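Side-chain contacts in thiosulfate sulfurtransferase TUM1 (Saccharomyces cerevisiae, PDB 3UTN), which transfers sulfur through a persulfide, accepting it from NFS1 and passing it to UBA4 for 2-thiolation of the wobble uridine in tRNA: residues A52-P57 with D80-S85; V118-R121 with S126-R129; P251-A256 with L295-V300; G240-P245 with V289-A294. All blocks are in the same frame, centred on the assembly; numbering follows the deposited sequence.

Contact 1: A52-P57 with D80-S85; sequences ATWYLP and DIDAIS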
# COMPACT_ATOMS: atom_id res chain seq x y z
N ALA A 52 10.26 2.62 -0.24
CA ALA A 52 9.52 1.70 0.60
C ALA A 52 9.65 0.31 0.04
O ALA A 52 8.84 -0.57 0.33
CB ALA A 52 8.07 2.12 0.67
N THR A 53 10.68 0.12 -0.76
CA THR A 53 10.87 -1.14 -1.43
C THR A 53 10.81 -2.25 -0.41
O THR A 53 11.44 -2.20 0.64
CB THR A 53 12.19 -1.21 -2.19
OG1 THR A 53 12.14 -0.26 -3.25
CG2 THR A 53 12.39 -2.58 -2.79
N TRP A 54 9.99 -3.21 -0.74
CA TRP A 54 9.86 -4.37 0.07
C TRP A 54 9.61 -5.45 -0.91
O TRP A 54 8.86 -5.28 -1.87
CB TRP A 54 8.70 -4.20 1.03
CG TRP A 54 8.45 -5.42 1.84
CD1 TRP A 54 8.97 -5.72 3.09
CD2 TRP A 54 7.62 -6.56 1.48
NE1 TRP A 54 8.53 -6.94 3.52
CE2 TRP A 54 7.71 -7.50 2.60
CE3 TRP A 54 6.83 -6.88 0.39
CZ2 TRP A 54 7.03 -8.71 2.59
CZ3 TRP A 54 6.15 -8.10 0.40
CH2 TRP A 54 6.25 -8.99 1.48
N TYR A 55 10.25 -6.59 -0.68
CA TYR A 55 10.19 -7.68 -1.62
C TYR A 55 9.54 -8.86 -0.98
O TYR A 55 9.63 -9.05 0.22
CB TYR A 55 11.60 -8.06 -2.03
CG TYR A 55 12.33 -6.99 -2.78
CD1 TYR A 55 11.77 -6.41 -3.91
CD2 TYR A 55 13.59 -6.58 -2.38
CE1 TYR A 55 12.45 -5.44 -4.62
CE2 TYR A 55 14.28 -5.62 -3.08
CZ TYR A 55 13.70 -5.05 -4.20
OH TYR A 55 14.37 -4.09 -4.89
N LEU A 56 8.86 -9.66 -1.80
CA LEU A 56 8.46 -10.97 -1.35
C LEU A 56 9.75 -11.72 -1.09
O LEU A 56 10.63 -11.73 -1.94
CB LEU A 56 7.65 -11.68 -2.43
CG LEU A 56 6.27 -11.11 -2.72
CD1 LEU A 56 5.57 -11.98 -3.75
CD2 LEU A 56 5.45 -11.01 -1.44
N PRO A 57 9.88 -12.31 0.11
CA PRO A 57 11.06 -13.12 0.42
C PRO A 57 11.34 -14.15 -0.67
O PRO A 57 12.50 -14.46 -0.92
CB PRO A 57 10.66 -13.80 1.72
CG PRO A 57 9.81 -12.79 2.40
CD PRO A 57 9.02 -12.13 1.30
N ASP A 80 11.34 1.13 5.90
CA ASP A 80 11.32 -0.28 6.12
C ASP A 80 9.90 -0.72 6.43
O ASP A 80 9.42 -0.61 7.55
CB ASP A 80 12.26 -0.66 7.25
CG ASP A 80 12.55 -2.13 7.28
OD1 ASP A 80 11.66 -2.91 6.89
OD2 ASP A 80 13.66 -2.50 7.69
N ILE A 81 9.23 -1.22 5.39
CA ILE A 81 7.87 -1.73 5.49
C ILE A 81 7.74 -2.71 6.65
O ILE A 81 6.75 -2.69 7.38
CB ILE A 81 7.45 -2.39 4.15
CG1 ILE A 81 7.17 -1.31 3.10
CG2 ILE A 81 6.27 -3.33 4.32
CD1 ILE A 81 6.03 -0.37 3.42
N ASP A 82 8.76 -3.55 6.82
CA ASP A 82 8.75 -4.56 7.87
C ASP A 82 8.93 -3.96 9.25
O ASP A 82 8.18 -4.29 10.16
CB ASP A 82 9.84 -5.59 7.62
CG ASP A 82 9.58 -6.41 6.40
OD1 ASP A 82 8.40 -6.72 6.13
OD2 ASP A 82 10.55 -6.75 5.71
N ALA A 83 9.93 -3.10 9.39
CA ALA A 83 10.24 -2.50 10.68
C ALA A 83 9.18 -1.50 11.09
O ALA A 83 8.82 -1.42 12.26
CB ALA A 83 11.61 -1.84 10.64
N ILE A 84 8.65 -0.76 10.12
CA ILE A 84 7.64 0.25 10.41
C ILE A 84 6.27 -0.39 10.27
O ILE A 84 5.46 -0.05 9.41
CB ILE A 84 7.81 1.49 9.53
CG1 ILE A 84 9.30 1.85 9.45
CG2 ILE A 84 6.98 2.64 10.08
CD1 ILE A 84 9.67 2.87 8.40
N SER A 85 6.04 -1.36 11.14
CA SER A 85 4.81 -2.11 11.18
C SER A 85 4.65 -2.51 12.62
O SER A 85 5.55 -2.28 13.44
CB SER A 85 4.92 -3.35 10.29
OG SER A 85 5.92 -4.22 10.77
O HOH W 1 10.53 -1.53 2.96
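With chi1 at 176°, Trp54 carries its indole away from its own backbone N and out over 80-85, where Ile81 receives it: the CG2 branch of Ile81, likewise anti to its backbone N, comes in over one face of the ring. That methyl carbon lies 4.1 Å from the centroid of the five-membered ring of Trp54 and 25° off its normal, a CH-pi contact. The other branch of Ile81 passes the CB of Trp54 and brings CG1 to 3.3 Å from Ala52 O. Asp82 comes to the indole from the edge instead, with CG in the ring plane and the carboxylate turned 78° against it. Trp54 NE1 gives Asp82 OD1 a short but bent bond of 2.6 Å, which is weak by its angle. These two loops follow neighbouring parallel strands, 47-51 and 77-78, of the first, non-catalytic rhodanese domain; even so, the side chain of Trp54 is only about 9 Å from that of Cys282, the persulfide-forming residue of the second. Beside the stem of Trp54, water 1 links the backbones, 2.6 Å from Thr53 O and 2.8 Å from Ile81 N. The 80-85 turn holds itself by an Asx motif, in which Asp80 OD1 accepts from Ala83 N at 3.0 Å, the donor standing well above the carboxylate plane. A leucine here has neither N-H nor flat ring, so the Asp82 carboxylate would probably be freer to turn and Ile81 CG2 would lose the face it packs on. His93 meets the indole edge-to-face and also touches Asp82.

Contact 2: V118-R121 with S126-R129; sequences VYDR and SSPR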
# COMPACT_ATOMS: atom_id res chain seq x y z
N VAL A 118 6.97 8.57 -1.92
CA VAL A 118 7.20 7.19 -1.68
C VAL A 118 7.33 6.49 -3.00
O VAL A 118 6.61 6.78 -3.95
CB VAL A 118 6.06 6.57 -0.89
CG1 VAL A 118 6.38 5.13 -0.60
CG2 VAL A 118 5.86 7.35 0.39
N TYR A 119 8.25 5.56 -3.05
CA TYR A 119 8.36 4.73 -4.21
C TYR A 119 8.87 3.41 -3.72
O TYR A 119 9.23 3.26 -2.56
CB TYR A 119 9.31 5.36 -5.22
CG TYR A 119 10.73 5.52 -4.74
CD1 TYR A 119 11.10 6.59 -3.93
CD2 TYR A 119 11.70 4.60 -5.11
CE1 TYR A 119 12.41 6.73 -3.50
CE2 TYR A 119 13.01 4.75 -4.70
CZ TYR A 119 13.35 5.81 -3.90
OH TYR A 119 14.65 5.93 -3.51
N ASP A 120 8.87 2.45 -4.62
CA ASP A 120 9.52 1.21 -4.33
C ASP A 120 10.12 0.73 -5.63
O ASP A 120 9.81 1.27 -6.70
CB ASP A 120 8.55 0.21 -3.71
CG ASP A 120 7.39 -0.14 -4.61
OD1 ASP A 120 7.53 -0.08 -5.85
OD2 ASP A 120 6.34 -0.50 -4.08
N ARG A 121 10.97 -0.28 -5.55
CA ARG A 121 11.66 -0.75 -6.73
C ARG A 121 10.83 -1.71 -7.53
O ARG A 121 11.16 -2.01 -8.67
CB ARG A 121 12.98 -1.38 -6.35
CG ARG A 121 13.89 -0.37 -5.70
CD ARG A 121 15.18 -0.99 -5.22
NE ARG A 121 15.97 0.04 -4.57
CZ ARG A 121 16.66 0.97 -5.21
NH1 ARG A 121 16.68 0.99 -6.53
NH2 ARG A 121 17.34 1.87 -4.53
N SER A 126 4.95 -2.03 -2.49
CA SER A 126 4.95 -1.72 -1.07
C SER A 126 4.86 -0.22 -0.87
O SER A 126 4.53 0.26 0.21
CB SER A 126 6.24 -2.23 -0.44
OG SER A 126 7.36 -1.76 -1.18
N SER A 127 5.20 0.53 -1.91
CA SER A 127 5.17 1.97 -1.81
C SER A 127 3.78 2.49 -1.49
O SER A 127 3.65 3.38 -0.67
CB SER A 127 5.75 2.63 -3.06
OG SER A 127 5.05 2.23 -4.21
N PRO A 128 2.72 1.91 -2.10
CA PRO A 128 1.41 2.44 -1.74
C PRO A 128 1.15 2.23 -0.27
O PRO A 128 0.70 3.14 0.41
CB PRO A 128 0.45 1.59 -2.59
CG PRO A 128 1.27 1.13 -3.73
CD PRO A 128 2.60 0.84 -3.11
N ARG A 129 1.45 1.03 0.22
CA ARG A 129 1.34 0.72 1.63
C ARG A 129 2.07 1.78 2.44
O ARG A 129 1.55 2.30 3.42
CB ARG A 129 1.96 -0.64 1.93
CG ARG A 129 2.10 -0.92 3.40
CD ARG A 129 0.75 -1.32 3.96
NE ARG A 129 0.77 -1.40 5.40
CZ ARG A 129 -0.17 -1.99 6.12
NH1 ARG A 129 -1.19 -2.57 5.51
NH2 ARG A 129 -0.09 -2.02 7.44
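Asp120, just past the end of strand 115-119, faces Ser127 at the start of helix 127-136. With chi1 at 62°, Asp120 holds its carboxylate between its own backbone N and carbonyl carbon, and from there OD2 looks into the first turn of the helix. Ser127 N meets OD2 of Asp120 at 2.7 Å on the anti side, 31° out of the carboxylate plane; Ser126 N comes nearly along the C-O axis, 2.6 Å from the same OD2. Phe125 N is a further donor to this oxygen, while OD1 takes Gly123 N. Such a gathering of N-H groups probably stabilises the negative charge. Ser126 OG turns to Ala52 O instead. Two residues before Asp120, on the strand, Val118 lays CG1 alongside Ser127, 3.6 Å from its CB. An asparagine here, having no negative charge, would probably hold the converging N-H groups less firmly and, with its amide nitrogen turned toward them, leave them without an acceptor. This is the strand-to-helix turn of a beta-alpha-beta unit, 115-119, 127-136, 141-145, and it occupies the place in strand order that the Cys282 loop holds in the second rhodanese domain, probably its non-catalytic counterpart.

Contact 3: P251-A256 with L295-V300; sequences PEAGEA and LELAGV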
# COMPACT_ATOMS: atom_id res chain seq x y z
N PRO A 251 -2.48 3.48 -13.43
CA PRO A 251 -2.95 4.25 -14.56
C PRO A 251 -3.24 5.66 -14.09
O PRO A 251 -3.44 5.89 -12.90
CB PRO A 251 -4.25 3.55 -14.95
CG PRO A 251 -4.04 2.15 -14.51
CD PRO A 251 -3.27 2.25 -13.24
N GLU A 252 -3.23 6.60 -15.02
CA GLU A 252 -3.52 7.98 -14.69
C GLU A 252 -4.92 8.09 -14.11
O GLU A 252 -5.81 7.33 -14.48
CB GLU A 252 -3.38 8.86 -15.92
CG GLU A 252 -1.93 8.98 -16.38
CD GLU A 252 -1.02 9.48 -15.28
OE1 GLU A 252 -0.19 8.70 -14.78
OE2 GLU A 252 -1.15 10.66 -14.89
N ALA A 253 -5.09 9.02 -13.18
CA ALA A 253 -6.40 9.35 -12.66
C ALA A 253 -7.32 9.64 -13.84
O ALA A 253 -6.86 10.09 -14.89
CB ALA A 253 -6.32 10.54 -11.73
N GLY A 254 -8.60 9.37 -13.66
CA GLY A 254 -9.57 9.63 -14.71
C GLY A 254 -9.75 8.42 -15.58
O GLY A 254 -9.78 7.29 -15.09
N GLU A 255 -9.85 8.65 -16.89
CA GLU A 255 -10.21 7.60 -17.82
C GLU A 255 -9.31 6.37 -17.70
O GLU A 255 -9.80 5.25 -17.72
CB GLU A 255 -10.27 8.11 -19.26
CG GLU A 255 -8.93 8.48 -19.88
CD GLU A 255 -9.04 9.01 -21.30
OE1 GLU A 255 -10.16 9.35 -21.74
OE2 GLU A 255 -8.00 9.09 -21.98
N ALA A 256 -8.00 6.59 -17.56
CA ALA A 256 -7.05 5.49 -17.54
C ALA A 256 -7.34 4.55 -16.38
O ALA A 256 -7.61 3.37 -16.60
CB ALA A 256 -5.62 6.00 -17.48
N LEU A 295 -8.18 2.40 -6.29
CA LEU A 295 -9.58 2.75 -6.13
C LEU A 295 -9.74 4.23 -5.81
O LEU A 295 -10.54 4.92 -6.43
CB LEU A 295 -10.22 1.90 -5.04
CG LEU A 295 -10.18 0.40 -5.33
CD1 LEU A 295 -10.83 -0.37 -4.20
CD2 LEU A 295 -10.85 0.08 -6.65
N GLU A 296 -8.96 4.71 -4.85
CA GLU A 296 -8.99 6.12 -4.52
C GLU A 296 -8.55 6.96 -5.69
O GLU A 296 -9.10 8.03 -5.93
CB GLU A 296 -8.11 6.38 -3.31
CG GLU A 296 -8.70 5.78 -2.06
CD GLU A 296 -7.67 5.51 -1.00
OE1 GLU A 296 -6.46 5.61 -1.28
OE2 GLU A 296 -8.09 5.19 0.12
N LEU A 297 -7.57 6.46 -6.43
CA LEU A 297 -7.14 7.08 -7.66
C LEU A 297 -8.31 7.18 -8.62
O LEU A 297 -8.50 8.20 -9.26
CB LEU A 297 -6.01 6.27 -8.28
CG LEU A 297 -5.40 6.83 -9.56
CD1 LEU A 297 -4.79 8.19 -9.28
CD2 LEU A 297 -4.35 5.85 -10.03
N ALA A 298 -9.08 6.10 -8.70
CA ALA A 298 -10.27 6.03 -9.54
C ALA A 298 -11.41 6.86 -8.97
O ALA A 298 -12.48 6.93 -9.56
CB ALA A 298 -10.70 4.59 -9.72
N GLY A 299 -11.16 7.50 -7.84
CA GLY A 299 -12.15 8.35 -7.20
C GLY A 299 -13.15 7.55 -6.39
O GLY A 299 -14.18 8.07 -6.00
N VAL A 300 -12.85 6.27 -6.16
CA VAL A 300 -13.67 5.47 -5.26
C VAL A 300 -13.49 6.05 -3.87
O VAL A 300 -12.37 6.13 -3.36
CB VAL A 300 -13.29 3.98 -5.30
CG1 VAL A 300 -14.17 3.18 -4.35
CG2 VAL A 300 -13.40 3.43 -6.71
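Leu297 reaches across to 251-256 with the forked end of its side chain, and its two torsions decide which prong goes where. Chi1 of -177° extends the chain away from the backbone N, and chi2 of 61° then turns the fork so that CD1 and CD2 meet different partners. CD1 takes the alanine, 3.7 Å from Ala253 CB, while CD2 meets backbone, 3.0 Å from Pro251 O, a close approach for a methyl and a carbonyl oxygen. Ala253 offers little more than that one methyl, so the apolar part of the contact is small. Within the second rhodanese domain this brings the last turn of helix 286-297 beside the lead-in to helix 255-267. Both helix ends are shaped by glycine: Gly254 stands at the N-cap of 255-267, with backbone angles at which a side chain would jam against the preceding carbonyl, and Gly299, at positive phi, closes a Schellman motif in which Val300 N bonds to Leu295 O at 2.7 Å. Just before Gly299, Ala298 O accepts from His258 NE2 in the neighbouring helix, and Leu297 also leans on Tyr250. A dimethyl sulfoxide molecule, probably from the crystallisation liquor, lies about 4 Å from the side chain of Leu297, on this outer part of the molecule.

Contact 4: G240-P245 with V289-A294; sequences GSLLDP and VIIKTA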
# COMPACT_ATOMS: atom_id res chain seq x y z
N GLY A 240 -2.47 -6.40 -9.20
CA GLY A 240 -1.83 -6.32 -10.50
C GLY A 240 -2.80 -5.88 -11.59
O GLY A 240 -2.40 -5.26 -12.57
N SER A 241 -4.07 -6.20 -11.39
CA SER A 241 -5.11 -5.81 -12.34
C SER A 241 -5.28 -4.30 -12.39
O SER A 241 -5.83 -3.76 -13.34
CB SER A 241 -6.44 -6.47 -11.99
OG SER A 241 -7.02 -5.86 -10.84
N LEU A 242 -4.81 -3.61 -11.35
CA LEU A 242 -5.01 -2.18 -11.26
C LEU A 242 -3.74 -1.42 -11.57
O LEU A 242 -3.70 -0.19 -11.51
CB LEU A 242 -5.57 -1.82 -9.88
CG LEU A 242 -6.95 -2.43 -9.62
CD1 LEU A 242 -7.49 -1.94 -8.30
CD2 LEU A 242 -7.93 -2.08 -10.73
N LEU A 243 -2.69 -2.15 -11.91
CA LEU A 243 -1.43 -1.54 -12.27
C LEU A 243 -1.16 -1.86 -13.72
O LEU A 243 -1.56 -2.92 -14.21
CB LEU A 243 -0.30 -2.09 -11.41
CG LEU A 243 -0.46 -1.86 -9.90
CD1 LEU A 243 0.72 -2.47 -9.17
CD2 LEU A 243 -0.57 -0.37 -9.61
N ASP A 244 -0.47 -0.96 -14.41
CA ASP A 244 -0.01 -1.28 -15.74
C ASP A 244 0.82 -2.56 -15.65
O ASP A 244 1.69 -2.67 -14.79
CB ASP A 244 0.79 -0.15 -16.35
CG ASP A 244 1.45 -0.55 -17.65
OD1 ASP A 244 0.83 -0.33 -18.72
OD2 ASP A 244 2.56 -1.11 -17.61
N PRO A 245 0.53 -3.55 -16.52
CA PRO A 245 1.14 -4.88 -16.46
C PRO A 245 2.67 -4.88 -16.45
O PRO A 245 3.27 -5.68 -15.74
CB PRO A 245 0.62 -5.56 -17.72
CG PRO A 245 -0.69 -4.90 -17.98
CD PRO A 245 -0.47 -3.46 -17.60
N VAL A 289 -3.34 -2.12 -0.16
CA VAL A 289 -3.21 -0.69 -0.32
C VAL A 289 -2.96 -0.34 -1.78
O VAL A 289 -3.33 0.73 -2.24
CB VAL A 289 -2.09 -0.10 0.54
CG1 VAL A 289 -2.01 1.40 0.31
CG2 VAL A 289 -2.37 -0.38 2.01
N ILE A 290 -2.36 -1.27 -2.51
CA ILE A 290 -2.15 -1.07 -3.93
C ILE A 290 -3.51 -0.83 -4.57
O ILE A 290 -3.70 0.16 -5.28
CB ILE A 290 -1.47 -2.26 -4.60
CG1 ILE A 290 -0.10 -2.52 -3.95
CG2 ILE A 290 -1.34 -2.01 -6.10
CD1 ILE A 290 0.54 -3.81 -4.40
N ILE A 291 -4.46 -1.71 -4.30
CA ILE A 291 -5.77 -1.57 -4.91
C ILE A 291 -6.55 -0.46 -4.27
O ILE A 291 -7.27 0.25 -4.95
CB ILE A 291 -6.58 -2.88 -4.96
CG1 ILE A 291 -6.91 -3.40 -3.56
CG2 ILE A 291 -5.82 -3.90 -5.77
CD1 ILE A 291 -8.00 -4.45 -3.56
N LYS A 292 -6.39 -0.31 -2.96
CA LYS A 292 -7.02 0.77 -2.25
C LYS A 292 -6.64 2.09 -2.93
O LYS A 292 -7.49 2.93 -3.21
CB LYS A 292 -6.56 0.76 -0.81
CG LYS A 292 -7.01 1.96 -0.00
CD LYS A 292 -6.51 1.82 1.42
CE LYS A 292 -7.17 2.87 2.29
NZ LYS A 292 -6.80 4.23 1.83
N THR A 293 -5.36 2.23 -3.21
CA THR A 293 -4.82 3.42 -3.83
C THR A 293 -5.35 3.58 -5.23
O THR A 293 -5.73 4.69 -5.62
CB THR A 293 -3.29 3.36 -3.83
OG1 THR A 293 -2.84 3.31 -2.47
CG2 THR A 293 -2.70 4.58 -4.50
N ALA A 294 -5.41 2.48 -5.97
CA ALA A 294 -5.98 2.48 -7.32
C ALA A 294 -7.44 2.91 -7.27
O ALA A 294 -7.87 3.71 -8.10
CB ALA A 294 -5.87 1.11 -7.94
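Leu242 pushes its CD1 methyl into a notch on helix 286-297, the helix that follows the Cys282 loop in the alpha/beta fold of the second rhodanese domain. The notch has Ile291 on one wall and Ala294, three residues further along the helix, on the other. CD1 of Leu242 lies 3.6 Å from Ile291 CB and 3.5 Å from Ala294 CB, the latter tighter than usual for two carbons. Ala294 is itself a low bump, and its small methyl lets the stem of the leucine settle down as well: Leu242 CB is 3.5 Å from Ala294 CB. Leu242 meets Ile291 at a slant, whereas the next pair is nearly perpendicular. There Leu243 straddles the CG2 branch of Ile290, which projects anti to its backbone N; CD1 of Leu243 comes to 3.7 Å from that CG2, and its other methyl is close by, so the branch sits under the fork of the leucine. Leu261 and Ala264 of helix 255-267 also touch Leu242, which is therefore wedged between two helices. No hydrogen bond joins the two segments; the side-chain contacts are carbon on carbon. The side chain of Ile291 is about 7 Å from that of Cys282. Along another side of the same helix, Val289 O takes two donors from opposite faces of its plane: Thr293 N at 2.7 Å and Thr293 OG1 at 2.6 Å.

How the contacts relate
From the N terminus, contact 1 comes first, closing the loop from 52-57 to 80-85 at the ends of two neighbouring strands. Contact 2 follows in series as a tight strand-to-helix turn in the same rhodanese domain, and the two meet where Thr53 OG1 meets Arg121 N. The chain then passes to the second domain, where contacts 4 and 3 cross: 240-245 and 251-256 come first, and return to the middle of helix 286-297 and to its last turn and exit, in the same order. They touch through Leu242 and Pro251. Contacts 2 and 4 bridge the domains, Pro128 and Arg129 packing on Val289, with centres about 12 Å apart; contacts 1 and 3 lie about 26 Å apart, centre to centre.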